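Local atomic coordinates of CT021 (Chlamydia trachomatis serovar L2, PDB entry 6UXD), a protein that is of unknown function but belongs to a family grouped with the LolA and LolB lipoprotein carriers, consistent with a related beta-rich fold. Residues 19-25 / 199-205; 122-126 / 171-175. All coordinates share one frame; numbering follows the deposited sequence.

Interaction 1 of 2, residues 19-25 / 199-205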
loop_
_atom_site.group_PDB
_atom_site.type_symbol
_atom_site.label_atom_id
_atom_site.label_comp_id
_atom_site.label_asym_id
_atom_site.label_seq_id
_atom_site.Cartn_x
_atom_site.Cartn_y
_atom_site.Cartn_z
ATOM N N GLY A 19 -9.257 0.173 -10.179
ATOM C CA GLY A 19 -8.507 -0.851 -10.848
ATOM C C GLY A 19 -7.001 -0.786 -10.626
ATOM O O GLY A 19 -6.309 -1.760 -10.918
ATOM N N ASP A 20 -6.478 0.342 -10.146
ATOM C CA ASP A 20 -5.061 0.435 -9.818
ATOM C C ASP A 20 -4.739 -0.432 -8.610
ATOM O O ASP A 20 -5.502 -0.476 -7.644
ATOM C CB ASP A 20 -4.669 1.877 -9.531
ATOM C CG ASP A 20 -4.676 2.731 -10.767
ATOM O OD1 ASP A 20 -4.903 2.163 -11.854
ATOM O OD2 ASP A 20 -4.475 3.959 -10.652
ATOM N N TYR A 21 -3.601 -1.135 -8.666
ATOM C CA TYR A 21 -3.233 -2.048 -7.599
ATOM C C TYR A 21 -1.722 -2.032 -7.405
ATOM O O TYR A 21 -0.971 -1.513 -8.236
ATOM C CB TYR A 21 -3.722 -3.460 -7.872
ATOM C CG TYR A 21 -2.877 -4.205 -8.870
ATOM C CD1 TYR A 21 -1.883 -5.081 -8.462
ATOM C CD2 TYR A 21 -3.068 -4.015 -10.218
ATOM C CE1 TYR A 21 -1.099 -5.758 -9.403
ATOM C CE2 TYR A 21 -2.311 -4.662 -11.142
ATOM C CZ TYR A 21 -1.331 -5.539 -10.743
ATOM O OH TYR A 21 -0.586 -6.189 -11.702
ATOM N N ALA A 22 -1.285 -2.581 -6.272
ATOM C CA ALA A 22 0.139 -2.781 -6.010
ATOM C C ALA A 22 0.318 -3.851 -4.938
ATOM O O ALA A 22 -0.529 -4.016 -4.055
ATOM C CB ALA A 22 0.798 -1.468 -5.592
ATOM N N VAL A 23 1.420 -4.598 -5.036
ATOM C CA VAL A 23 1.736 -5.680 -4.105
ATOM C C VAL A 23 3.012 -5.287 -3.378
ATOM O O VAL A 23 4.056 -5.069 -4.008
ATOM C CB VAL A 23 1.891 -7.039 -4.808
ATOM C CG1 VAL A 23 2.213 -8.142 -3.809
ATOM C CG2 VAL A 23 0.613 -7.396 -5.579
ATOM N N LEU A 24 2.928 -5.162 -2.069
ATOM C CA LEU A 24 4.044 -4.694 -1.271
ATOM C C LEU A 24 4.535 -5.844 -0.412
ATOM O O LEU A 24 3.753 -6.707 -0.006
ATOM C CB LEU A 24 3.638 -3.493 -0.404
ATOM C CG LEU A 24 3.753 -2.105 -1.046
ATOM C CD1 LEU A 24 2.940 -1.984 -2.307
ATOM C CD2 LEU A 24 3.335 -1.013 -0.071
ATOM N N SER A 25 5.851 -5.867 -0.172
ATOM C CA SER A 25 6.507 -6.964 0.521
ATOM C C SER A 25 7.362 -6.432 1.659
ATOM O O SER A 25 8.136 -5.485 1.470
ATOM C CB SER A 25 7.397 -7.769 -0.429
ATOM O OG SER A 25 8.138 -8.704 0.318
ATOM N N LYS A 199 9.107 -3.315 -0.026
ATOM C CA LYS A 199 9.387 -3.369 -1.452
ATOM C C LYS A 199 8.086 -3.577 -2.213
ATOM O O LYS A 199 7.248 -4.390 -1.817
ATOM C CB LYS A 199 10.389 -4.500 -1.723
ATOM C CG LYS A 199 10.738 -4.773 -3.180
ATOM C CD LYS A 199 11.875 -5.809 -3.297
ATOM C CE LYS A 199 12.003 -6.372 -4.731
ATOM N NZ LYS A 199 13.054 -7.443 -4.849
ATOM N N THR A 200 7.903 -2.830 -3.296
ATOM C CA THR A 200 6.759 -3.044 -4.177
ATOM C C THR A 200 7.187 -3.982 -5.297
ATOM O O THR A 200 8.067 -3.642 -6.098
ATOM C CB THR A 200 6.240 -1.734 -4.752
ATOM O OG1 THR A 200 6.005 -0.812 -3.682
ATOM C CG2 THR A 200 4.940 -1.975 -5.500
ATOM N N ILE A 201 6.589 -5.167 -5.335
ATOM C CA ILE A 201 7.036 -6.190 -6.274
ATOM C C ILE A 201 6.163 -6.258 -7.512
ATOM O O ILE A 201 6.611 -6.797 -8.536
ATOM C CB ILE A 201 7.123 -7.566 -5.588
ATOM C CG1 ILE A 201 5.745 -8.049 -5.105
ATOM C CG2 ILE A 201 8.076 -7.479 -4.424
ATOM C CD1 ILE A 201 5.782 -9.405 -4.370
ATOM N N GLU A 202 4.953 -5.699 -7.471
ATOM C CA GLU A 202 4.106 -5.635 -8.651
ATOM C C GLU A 202 3.165 -4.456 -8.500
ATOM O O GLU A 202 2.724 -4.161 -7.389
ATOM C CB GLU A 202 3.311 -6.929 -8.843
ATOM C CG GLU A 202 2.590 -7.014 -10.190
ATOM C CD GLU A 202 1.850 -8.335 -10.400
ATOM O OE1 GLU A 202 2.498 -9.391 -10.308
ATOM O OE2 GLU A 202 0.612 -8.312 -10.643
ATOM N N MET A 203 2.916 -3.744 -9.597
ATOM C CA MET A 203 1.851 -2.751 -9.617
ATOM C C MET A 203 1.278 -2.707 -11.024
ATOM O O MET A 203 1.922 -3.122 -11.996
ATOM C CB MET A 203 2.337 -1.355 -9.170
ATOM C CG MET A 203 3.487 -0.827 -9.970
ATOM S SD MET A 203 4.114 0.807 -9.539
ATOM C CE MET A 203 4.591 0.667 -7.808
ATOM N N GLY A 204 0.048 -2.214 -11.122
ATOM C CA GLY A 204 -0.591 -2.089 -12.410
ATOM C C GLY A 204 -1.980 -1.473 -12.390
ATOM O O GLY A 204 -2.322 -0.650 -11.526
ATOM N N HIS A 205 -2.767 -1.849 -13.393
ATOM C CA HIS A 205 -4.044 -1.223 -13.677
ATOM C C HIS A 205 -5.049 -2.293 -14.069
ATOM O O HIS A 205 -4.680 -3.422 -14.418
ATOM C CB HIS A 205 -3.924 -0.200 -14.806
ATOM C CG HIS A 205 -2.767 0.734 -14.660
ATOM N ND1 HIS A 205 -2.696 1.682 -13.662
ATOM C CD2 HIS A 205 -1.635 0.875 -15.393
ATOM C CE1 HIS A 205 -1.579 2.375 -13.793
ATOM N NE2 HIS A 205 -0.915 1.902 -14.831
#
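Asp20 meets His205 where the two segments come together: His205 ND1 donates to Asp20 OD1 over 2.9 Å, within the plane of its own ring but from above the carboxylate plane, 58° out of it. The other oxygen, OD2, takes a salt bridge from Arg180 and the backbone N-H of Arg17, so both carboxylate oxygens have partners. Tyr21 pairs with Gly204, and its ring folds back over the partner strand, CG lying between the backbone N and the carbonyl carbon (chi1 78°). Gly204 CA comes within 3.3 Å of Tyr21 CE2; the ring lies where a side chain of Gly204 would stand. The phenol OH donates to Glu202 OE2 (2.7 Å) on the anti side of a carboxylate turned nearly perpendicular to the ring. OE2 also accepts the backbone N-H of Lys67, and OE1 those of Trp66 and the Asn144 amide, which would probably favour the charged form. Ala22 CB rests on Met203 CB on the opposite face. Val23 gives its N-H to Glu202 O and takes that of Ile201, while its CG1 packs 3.8 Å from Ile201 CG1. Leu24 lies alongside Thr200, with CD1 3.6 Å from OG1, itself bonded to Pro184 O. Ser25 closes the ladder through two backbone bonds with Lys199. This is an antiparallel strand pair with a beta bulge at Ile201, strand 21-26 lying between 29-38 and 196-204.

Interaction 2 of 2, residues 122-126 / 171-175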
loop_
_atom_site.group_PDB
_atom_site.type_symbol
_atom_site.label_atom_id
_atom_site.label_comp_id
_atom_site.label_asym_id
_atom_site.label_seq_id
_atom_site.Cartn_x
_atom_site.Cartn_y
_atom_site.Cartn_z
ATOM N N ALA A 122 13.159 14.977 -1.873
ATOM C CA ALA A 122 14.441 14.748 -1.229
ATOM C C ALA A 122 15.362 14.017 -2.201
ATOM O O ALA A 122 14.890 13.362 -3.141
ATOM C CB ALA A 122 14.273 13.928 0.063
ATOM N N PRO A 123 16.672 14.094 -1.989
ATOM C CA PRO A 123 17.611 13.324 -2.822
ATOM C C PRO A 123 17.479 11.828 -2.593
ATOM O O PRO A 123 17.121 11.370 -1.499
ATOM C CB PRO A 123 18.995 13.819 -2.364
ATOM C CG PRO A 123 18.767 14.962 -1.464
ATOM C CD PRO A 123 17.374 14.829 -0.922
ATOM N N SER A 124 17.827 11.054 -3.633
ATOM C CA SER A 124 17.864 9.604 -3.510
ATOM C C SER A 124 19.002 9.124 -2.610
ATOM O O SER A 124 20.137 9.588 -2.708
ATOM C CB SER A 124 18.038 8.946 -4.888
ATOM O OG SER A 124 18.198 7.543 -4.736
ATOM N N HIS A 125 18.705 8.155 -1.757
ATOM C CA HIS A 125 19.739 7.469 -1.002
ATOM C C HIS A 125 19.734 5.967 -1.293
ATOM O O HIS A 125 20.109 5.166 -0.439
ATOM C CB HIS A 125 19.582 7.737 0.494
ATOM C CG HIS A 125 19.988 9.125 0.895
ATOM N ND1 HIS A 125 21.050 9.792 0.312
ATOM C CD2 HIS A 125 19.465 9.981 1.807
ATOM C CE1 HIS A 125 21.164 10.993 0.852
ATOM N NE2 HIS A 125 20.219 11.129 1.766
ATOM N N LEU A 126 19.283 5.561 -2.487
ATOM C CA LEU A 126 19.251 4.133 -2.810
ATOM C C LEU A 126 20.640 3.497 -2.736
ATOM O O LEU A 126 20.755 2.310 -2.398
ATOM C CB LEU A 126 18.641 3.900 -4.202
ATOM C CG LEU A 126 17.145 4.235 -4.355
ATOM C CD1 LEU A 126 16.735 4.163 -5.796
ATOM C CD2 LEU A 126 16.274 3.309 -3.538
ATOM N N ILE A 171 11.717 8.521 7.210
ATOM C CA ILE A 171 11.171 7.659 6.167
ATOM C C ILE A 171 11.576 8.227 4.815
ATOM O O ILE A 171 11.598 9.449 4.617
ATOM C CB ILE A 171 9.638 7.550 6.249
ATOM C CG1 ILE A 171 9.210 7.099 7.645
ATOM C CG2 ILE A 171 9.111 6.553 5.224
ATOM C CD1 ILE A 171 7.721 7.113 7.851
ATOM N N LEU A 172 11.918 7.345 3.887
ATOM C CA LEU A 172 12.219 7.762 2.528
ATOM C C LEU A 172 11.375 6.903 1.594
ATOM O O LEU A 172 11.426 5.666 1.657
ATOM C CB LEU A 172 13.720 7.650 2.248
ATOM C CG LEU A 172 14.293 8.525 1.132
ATOM C CD1 LEU A 172 13.817 9.969 1.142
ATOM C CD2 LEU A 172 15.813 8.471 1.213
ATOM N N ILE A 173 10.569 7.560 0.762
ATOM C CA ILE A 173 9.587 6.889 -0.085
ATOM C C ILE A 173 9.870 7.281 -1.526
ATOM O O ILE A 173 10.056 8.468 -1.825
ATOM C CB ILE A 173 8.136 7.261 0.293
ATOM C CG1 ILE A 173 7.962 7.199 1.809
ATOM C CG2 ILE A 173 7.150 6.313 -0.382
ATOM C CD1 ILE A 173 6.522 7.227 2.297
ATOM N N TYR A 174 9.863 6.295 -2.423
ATOM C CA TYR A 174 10.156 6.540 -3.824
ATOM C C TYR A 174 8.889 6.318 -4.645
ATOM O O TYR A 174 8.188 5.325 -4.456
ATOM C CB TYR A 174 11.305 5.641 -4.319
ATOM C CG TYR A 174 12.614 5.846 -3.580
ATOM C CD1 TYR A 174 12.825 5.294 -2.323
ATOM C CD2 TYR A 174 13.633 6.602 -4.135
ATOM C CE1 TYR A 174 14.034 5.495 -1.638
ATOM C CE2 TYR A 174 14.842 6.791 -3.469
ATOM C CZ TYR A 174 15.030 6.252 -2.226
ATOM O OH TYR A 174 16.235 6.496 -1.610
ATOM N N PHE A 175 8.606 7.252 -5.544
ATOM C CA PHE A 175 7.482 7.157 -6.453
ATOM C C PHE A 175 7.984 7.311 -7.878
ATOM O O PHE A 175 8.938 8.050 -8.144
ATOM C CB PHE A 175 6.402 8.232 -6.190
ATOM C CG PHE A 175 5.686 8.061 -4.894
ATOM C CD1 PHE A 175 4.596 7.215 -4.796
ATOM C CD2 PHE A 175 6.087 8.766 -3.764
ATOM C CE1 PHE A 175 3.910 7.069 -3.583
ATOM C CE2 PHE A 175 5.414 8.620 -2.558
ATOM C CZ PHE A 175 4.326 7.764 -2.471
#
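A surface contact of a loop packed on one face of a strand, this interaction lays residues 122-126, which follow strand 118-122, over the side chains of Leu172 and Tyr174 on strand 170-176. The tyrosine carries most of it. Its OH accepts the backbone N-H of His125 near the ring plane, at 3.0 Å and 152°. Leu126 covers one face: CD2 stands 3.7 Å from the centroid of the Tyr174 ring, 22° off the normal, a CH-pi contact in which the two side chains run past each other in opposite directions. Ser124 OG comes to the ring edge, 3.7 Å from Tyr174 CE2. Its chi1 of 175° sets the hydroxyl opposite the backbone N, where it also accepts the N-H of Leu126 at 3.2 Å in an almost straight bond, an ST turn. Leu172 spreads its two methyls between separate partners, CD1 to Ala122 CB at 4.1 Å and CD2 to His125 CB at 3.9 Å. Behind the contact, strand 152-158 adds Ala154 against both Leu172 and Tyr174, while Trp186 of strand 186-189 meets the Tyr174 ring and touches Leu126, with Ile148 from a further loop against both of these residues.

Overall arrangement
Interaction 1 lies in the buried part of the protein, interaction 2 at its surface, with centres about 18 Å apart and nearest atoms about 7 Å apart. Both belong to the same antiparallel network: strand 170-176 pairs with 186-189, which pairs in turn with 196-204, the strand of interaction 1. In 19-25 / 199-205 a backbone ladder does most of the joining, and its buried acids are met by several donors; in 122-126 / 171-175 side chains from a loop rest on one strand, with a single hydrogen bond between the segments and mostly apolar contacts. A tyrosine hydroxyl takes part in each, as donor in the first and acceptor in the second.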